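Local coordinates for phosphate-binding protein pstS 2 (Streptococcus pneumoniae, PDB 4H1X) that probably binds phosphate as the solute-binding component of the PstSACB ABC transporter, thought to serve phosphate import, at residues 120-125 with 205-210; 172-177 with 186-191. All blocks are in the same frame, centred on the assembly; numbering follows the deposited sequence.

Contact 1 of 2, residues 120-125 with 205-210; sequences DFISFI and ADIGMV
The backbones of I122 and I207 come nearest each other with their CA atoms 9.1 Å apart, a spacing that side chains have to bridge between helix 116-126 and strand 207-210. This is helix-on-sheet packing in the alpha/beta fold of a periplasmic-type binding protein: the strand lies between strands 103-110 and 155-162, and the helix covers one face of it. I207 does the reaching. An extended long branch (chi2 163°) puts CD1 at the front, where it slips between F121 and I122. A beta-branched isoleucine suits the strand and still offers a slim methyl to the helix. On one side CD1 meets the rim of the F121 ring in its plane, 3.7 Å from CD2. F121 has CG anti to the backbone N (chi1 -177°), which places this edge of the ring against the methyl. I122 is deposited in two conformers, which makes its contact less certain; in one, its CD1 lies 3.7 Å from I207 CD1 as the side chains pass in opposite directions. L114 and I108 touch both isoleucines and extend the apolar surroundings. One turn along the helix, I125 CD1 lies 3.8 Å above the plane of the F121 ring, displaced toward its rim.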
loop_
_atom_site.group_PDB
_atom_site.type_symbol
_atom_site.label_atom_id
_atom_site.label_comp_id
_atom_site.label_asym_id
_atom_site.label_seq_id
_atom_site.Cartn_x
_atom_site.Cartn_y
_atom_site.Cartn_z
ATOM N N ASP A 120 21.327 -5.029 -10.674
ATOM C CA ASP A 120 20.745 -6.028 -11.585
ATOM C C ASP A 120 19.311 -6.376 -11.126
ATOM O O ASP A 120 18.410 -6.533 -11.955
ATOM C CB ASP A 120 21.617 -7.282 -11.654
ATOM C CG ASP A 120 21.142 -8.250 -12.724
ATOM O OD1 ASP A 120 21.259 -7.912 -13.921
ATOM O OD2 ASP A 120 20.521 -9.268 -12.364
ATOM N N PHE A 121 19.111 -6.484 -9.806
ATOM C CA PHE A 121 17.780 -6.757 -9.246
ATOM C C PHE A 121 16.813 -5.585 -9.578
ATOM O O PHE A 121 15.676 -5.842 -9.994
ATOM C CB PHE A 121 17.859 -7.008 -7.740
ATOM C CG PHE A 121 16.542 -7.372 -7.082
ATOM C CD1 PHE A 121 15.694 -8.316 -7.655
ATOM C CD2 PHE A 121 16.150 -6.768 -5.898
ATOM C CE1 PHE A 121 14.491 -8.680 -7.020
ATOM C CE2 PHE A 121 14.950 -7.134 -5.268
ATOM C CZ PHE A 121 14.117 -8.061 -5.853
ATOM N N ILE A 122 17.274 -4.313 -9.454
ATOM C CA ILE A 122 16.487 -3.111 -9.800
ATOM C C ILE A 122 16.101 -3.178 -11.284
ATOM O O ILE A 122 14.974 -2.855 -11.651
ATOM C CB ILE A 122 17.270 -1.789 -9.467
ATOM C CG1 ILE A 122 17.553 -1.614 -7.955
ATOM C CG2 ILE A 122 16.626 -0.532 -10.078
ATOM C CD1 ILE A 122 16.412 -1.722 -7.025
ATOM N N SER A 123 17.066 -3.593 -12.150
ATOM C CA SER A 123 16.821 -3.708 -13.598
ATOM C C SER A 123 15.694 -4.717 -13.840
ATOM O O SER A 123 14.801 -4.477 -14.655
ATOM C CB SER A 123 18.093 -4.102 -14.343
ATOM O OG SER A 123 19.089 -3.098 -14.204
ATOM N N PHE A 124 15.715 -5.830 -13.097
ATOM C CA PHE A 124 14.655 -6.853 -13.210
ATOM C C PHE A 124 13.309 -6.248 -12.798
ATOM O O PHE A 124 12.319 -6.442 -13.478
ATOM C CB PHE A 124 14.978 -8.058 -12.308
ATOM C CG PHE A 124 13.851 -9.075 -12.342
ATOM C CD1 PHE A 124 13.704 -9.940 -13.428
ATOM C CD2 PHE A 124 12.866 -9.081 -11.354
ATOM C CE1 PHE A 124 12.654 -10.851 -13.482
ATOM C CE2 PHE A 124 11.778 -9.961 -11.438
ATOM C CZ PHE A 124 11.683 -10.841 -12.501
ATOM N N ILE A 125 13.274 -5.526 -11.680
ATOM C CA ILE A 125 12.038 -4.894 -11.203
ATOM C C ILE A 125 11.491 -3.905 -12.262
ATOM O O ILE A 125 10.269 -3.829 -12.464
ATOM C CB ILE A 125 12.279 -4.188 -9.860
ATOM C CG1 ILE A 125 12.562 -5.215 -8.727
ATOM C CG2 ILE A 125 11.057 -3.291 -9.497
ATOM C CD1 ILE A 125 13.071 -4.545 -7.360
ATOM N N ALA A 205 21.549 -2.547 4.564
ATOM C CA ALA A 205 20.608 -3.008 3.551
ATOM C C ALA A 205 21.078 -2.496 2.222
ATOM O O ALA A 205 21.542 -1.351 2.127
ATOM C CB ALA A 205 19.208 -2.486 3.830
ATOM N N ASP A 206 20.887 -3.298 1.186
ATOM C CA ASP A 206 21.208 -2.885 -0.163
ATOM C C ASP A 206 20.073 -1.995 -0.693
ATOM O O ASP A 206 20.317 -1.025 -1.400
ATOM C CB ASP A 206 21.429 -4.119 -1.038
ATOM C CG ASP A 206 22.559 -5.011 -0.513
ATOM O OD1 ASP A 206 23.695 -4.529 -0.419
ATOM O OD2 ASP A 206 22.275 -6.157 -0.101
ATOM N N ILE A 207 18.829 -2.393 -0.404
ATOM C CA ILE A 207 17.642 -1.686 -0.894
ATOM C C ILE A 207 16.665 -1.521 0.267
ATOM O O ILE A 207 16.483 -2.460 1.064
ATOM C CB ILE A 207 16.999 -2.500 -2.056
ATOM C CG1 ILE A 207 17.998 -2.659 -3.250
ATOM C CG2 ILE A 207 15.700 -1.851 -2.567
ATOM C CD1 ILE A 207 17.621 -3.797 -4.261
ATOM N N GLY A 208 16.038 -0.355 0.324
ATOM C CA GLY A 208 15.025 -0.060 1.332
ATOM C C GLY A 208 13.646 -0.032 0.714
ATOM O O GLY A 208 13.505 0.279 -0.476
HETATM N N MSE A 209 12.625 -0.345 1.522
HETATM C CA MSE A 209 11.216 -0.351 1.125
HETATM C C MSE A 209 10.485 0.674 1.968
HETATM O O MSE A 209 10.536 0.609 3.197
HETATM C CB MSE A 209 10.550 -1.727 1.303
HETATM C CG MSE A 209 11.303 -2.883 0.681
HETATM SE SE MSE A 209 10.351 -4.569 1.066
HETATM C CE MSE A 209 10.676 -4.770 2.975
ATOM N N VAL A 210 9.826 1.618 1.309
ATOM C CA VAL A 210 9.153 2.768 1.937
ATOM C C VAL A 210 7.763 2.877 1.317
ATOM O O VAL A 210 7.661 3.083 0.116
ATOM C CB VAL A 210 10.021 4.051 1.731
ATOM C CG1 VAL A 210 9.321 5.290 2.309
ATOM C CG2 VAL A 210 11.422 3.886 2.348
#

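Contact 2 of 2, residues 172-177 with 186-191; sequences KLAEAY and IDITSN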
loop_
_atom_site.group_PDB
_atom_site.type_symbol
_atom_site.label_atom_id
_atom_site.label_comp_id
_atom_site.label_asym_id
_atom_site.label_seq_id
_atom_site.Cartn_x
_atom_site.Cartn_y
_atom_site.Cartn_z
ATOM N N LYS A 172 7.373 -11.586 -3.997
ATOM C CA LYS A 172 6.990 -12.051 -5.354
ATOM C C LYS A 172 8.098 -11.678 -6.373
ATOM O O LYS A 172 8.458 -12.473 -7.254
ATOM C CB LYS A 172 5.625 -11.454 -5.792
ATOM C CG LYS A 172 4.409 -11.797 -4.894
ATOM C CD LYS A 172 4.094 -13.285 -4.897
ATOM C CE LYS A 172 2.785 -13.563 -4.182
ATOM N NZ LYS A 172 2.589 -15.021 -4.003
ATOM N N LEU A 173 8.643 -10.477 -6.230
ATOM C CA LEU A 173 9.701 -9.994 -7.138
ATOM C C LEU A 173 10.980 -10.793 -6.927
ATOM O O LEU A 173 11.580 -11.214 -7.924
ATOM C CB LEU A 173 9.939 -8.500 -6.972
ATOM C CG LEU A 173 8.806 -7.601 -7.530
ATOM C CD1 LEU A 173 8.883 -6.190 -6.957
ATOM C CD2 LEU A 173 8.827 -7.538 -9.103
ATOM N N ALA A 174 11.341 -11.081 -5.654
ATOM C CA ALA A 174 12.499 -11.915 -5.336
ATOM C C ALA A 174 12.326 -13.328 -5.912
ATOM O O ALA A 174 13.280 -13.853 -6.485
ATOM C CB ALA A 174 12.704 -11.984 -3.835
ATOM N N GLU A 175 11.108 -13.921 -5.819
ATOM C CA GLU A 175 10.855 -15.278 -6.356
ATOM C C GLU A 175 11.115 -15.319 -7.852
ATOM O O GLU A 175 11.783 -16.243 -8.343
ATOM C CB GLU A 175 9.391 -15.695 -6.114
ATOM C CG GLU A 175 8.988 -15.982 -4.686
ATOM C CD GLU A 175 7.502 -16.273 -4.571
ATOM O OE1 GLU A 175 6.757 -16.043 -5.551
ATOM O OE2 GLU A 175 7.083 -16.746 -3.495
ATOM N N ALA A 176 10.550 -14.332 -8.589
ATOM C CA ALA A 176 10.687 -14.287 -10.055
ATOM C C ALA A 176 12.148 -14.052 -10.446
ATOM O O ALA A 176 12.628 -14.682 -11.382
ATOM C CB ALA A 176 9.785 -13.202 -10.642
ATOM N N TYR A 177 12.866 -13.201 -9.688
ATOM C CA TYR A 177 14.275 -12.927 -9.955
ATOM C C TYR A 177 15.145 -14.170 -9.722
ATOM O O TYR A 177 16.028 -14.447 -10.535
ATOM C CB TYR A 177 14.777 -11.770 -9.087
ATOM C CG TYR A 177 16.218 -11.381 -9.365
ATOM C CD1 TYR A 177 16.545 -10.578 -10.454
ATOM C CD2 TYR A 177 17.242 -11.755 -8.496
ATOM C CE1 TYR A 177 17.855 -10.138 -10.660
ATOM C CE2 TYR A 177 18.558 -11.356 -8.714
ATOM C CZ TYR A 177 18.855 -10.534 -9.787
ATOM O OH TYR A 177 20.148 -10.147 -10.011
ATOM N N ILE A 186 18.104 -13.650 -1.532
ATOM C CA ILE A 186 17.521 -12.341 -1.207
ATOM C C ILE A 186 16.841 -12.466 0.154
ATOM O O ILE A 186 15.910 -13.248 0.284
ATOM C CB ILE A 186 16.550 -11.803 -2.312
ATOM C CG1 ILE A 186 17.282 -11.590 -3.687
ATOM C CG2 ILE A 186 15.901 -10.490 -1.830
ATOM C CD1 ILE A 186 16.353 -11.272 -4.919
ATOM N N ASP A 187 17.316 -11.712 1.154
ATOM C CA ASP A 187 16.729 -11.638 2.489
ATOM C C ASP A 187 15.832 -10.402 2.538
ATOM O O ASP A 187 16.264 -9.303 2.143
ATOM C CB ASP A 187 17.809 -11.509 3.573
ATOM C CG ASP A 187 18.671 -12.721 3.894
ATOM O OD1 ASP A 187 18.511 -13.760 3.225
ATOM O OD2 ASP A 187 19.501 -12.626 4.815
ATOM N N ILE A 188 14.603 -10.567 2.994
ATOM C CA ILE A 188 13.707 -9.429 3.070
ATOM C C ILE A 188 13.346 -9.234 4.531
ATOM O O ILE A 188 12.731 -10.125 5.127
ATOM C CB ILE A 188 12.462 -9.644 2.177
ATOM C CG1 ILE A 188 12.877 -9.818 0.689
ATOM C CG2 ILE A 188 11.467 -8.488 2.386
ATOM C CD1 ILE A 188 11.857 -10.450 -0.229
ATOM N N THR A 189 13.689 -8.072 5.088
ATOM C CA THR A 189 13.402 -7.775 6.479
ATOM C C THR A 189 12.277 -6.776 6.564
ATOM O O THR A 189 12.391 -5.669 6.018
ATOM C CB THR A 189 14.661 -7.262 7.184
ATOM O OG1 THR A 189 15.669 -8.268 7.126
ATOM C CG2 THR A 189 14.393 -6.873 8.639
ATOM N N SER A 190 11.194 -7.163 7.246
ATOM C CA SER A 190 10.050 -6.297 7.473
ATOM C C SER A 190 10.191 -5.631 8.830
ATOM O O SER A 190 10.322 -6.324 9.840
ATOM C CB SER A 190 8.753 -7.103 7.451
ATOM O OG SER A 190 8.580 -7.758 6.212
ATOM N N ASN A 191 10.184 -4.304 8.858
ATOM C CA ASN A 191 10.215 -3.571 10.126
ATOM C C ASN A 191 9.363 -2.295 9.969
ATOM O O ASN A 191 8.272 -2.214 10.540
ATOM C CB ASN A 191 11.646 -3.328 10.637
ATOM C CG ASN A 191 12.693 -2.964 9.603
ATOM O OD1 ASN A 191 12.399 -2.384 8.551
ATOM N ND2 ASN A 191 13.940 -3.265 9.908
#
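A174 and I186 bring helix 164-180 close to strand 183-190, their CA atoms 6.5 Å apart. The short segments run antiparallel at 178°, with their axes 9.7 Å from each other at closest approach. A174 is the small bump of the helix: its CB is a single methyl, and a residue this slight lets the backbones draw near. The strand offers the matching hollow. I186 and I188, two residues apart, both project toward the helix, and the methyl of A174 settles between their tips, 3.9 Å from I186 CD1 and 4.0 Å from I188 CD1. It also rests against the base of I186, whose CB and CG2 each lie 4.1 Å from the A174 CB.

The second bump belongs to the strand. I186 has CG1 anti to its own carbonyl carbon (chi1 -61°), which directs the long branch into the angle between A174 and Y177, residues three apart on the same face of the helix. There CD1 comes within 3.7 Å of Y177 CD2, approaching the ring obliquely, while the two side chains cross at about a right angle. The broad tyrosine ring closes the hollow beside the methyl, and its OH probably hydrogen-bonds D120 OD2, an oxygen that Y149 OH also meets. I186 also touches L158 and F121, and I188 reaches M170 and E171 on the same helix. The helix thus packs on the second strand of a beta-alpha-beta crossover, strand 155-162, helix 164-180 and strand 183-190, whose two strands run parallel.

In the fold
Both contacts lay a helix against the same sheet, their centres about 9 Å apart, and both rely on apolar side chains. Contact 1 is wholly buried and joins elements far apart in sequence, whereas contact 2 closes a local crossover and is only partly buried, both strand isoleucines remaining partly exposed. Their chemistry differs accordingly: in contact 1, where the nearest CA atoms are farther apart, large side chains from both sides fill the space; in contact 2 an alanine lets the backbones approach beside isoleucines and a tyrosine. The two helices meet directly. The rings of F121 and Y177 pack edge-to-face and F124 lies on A176, with a probable polar tie between D120 and Y177 at the same junction.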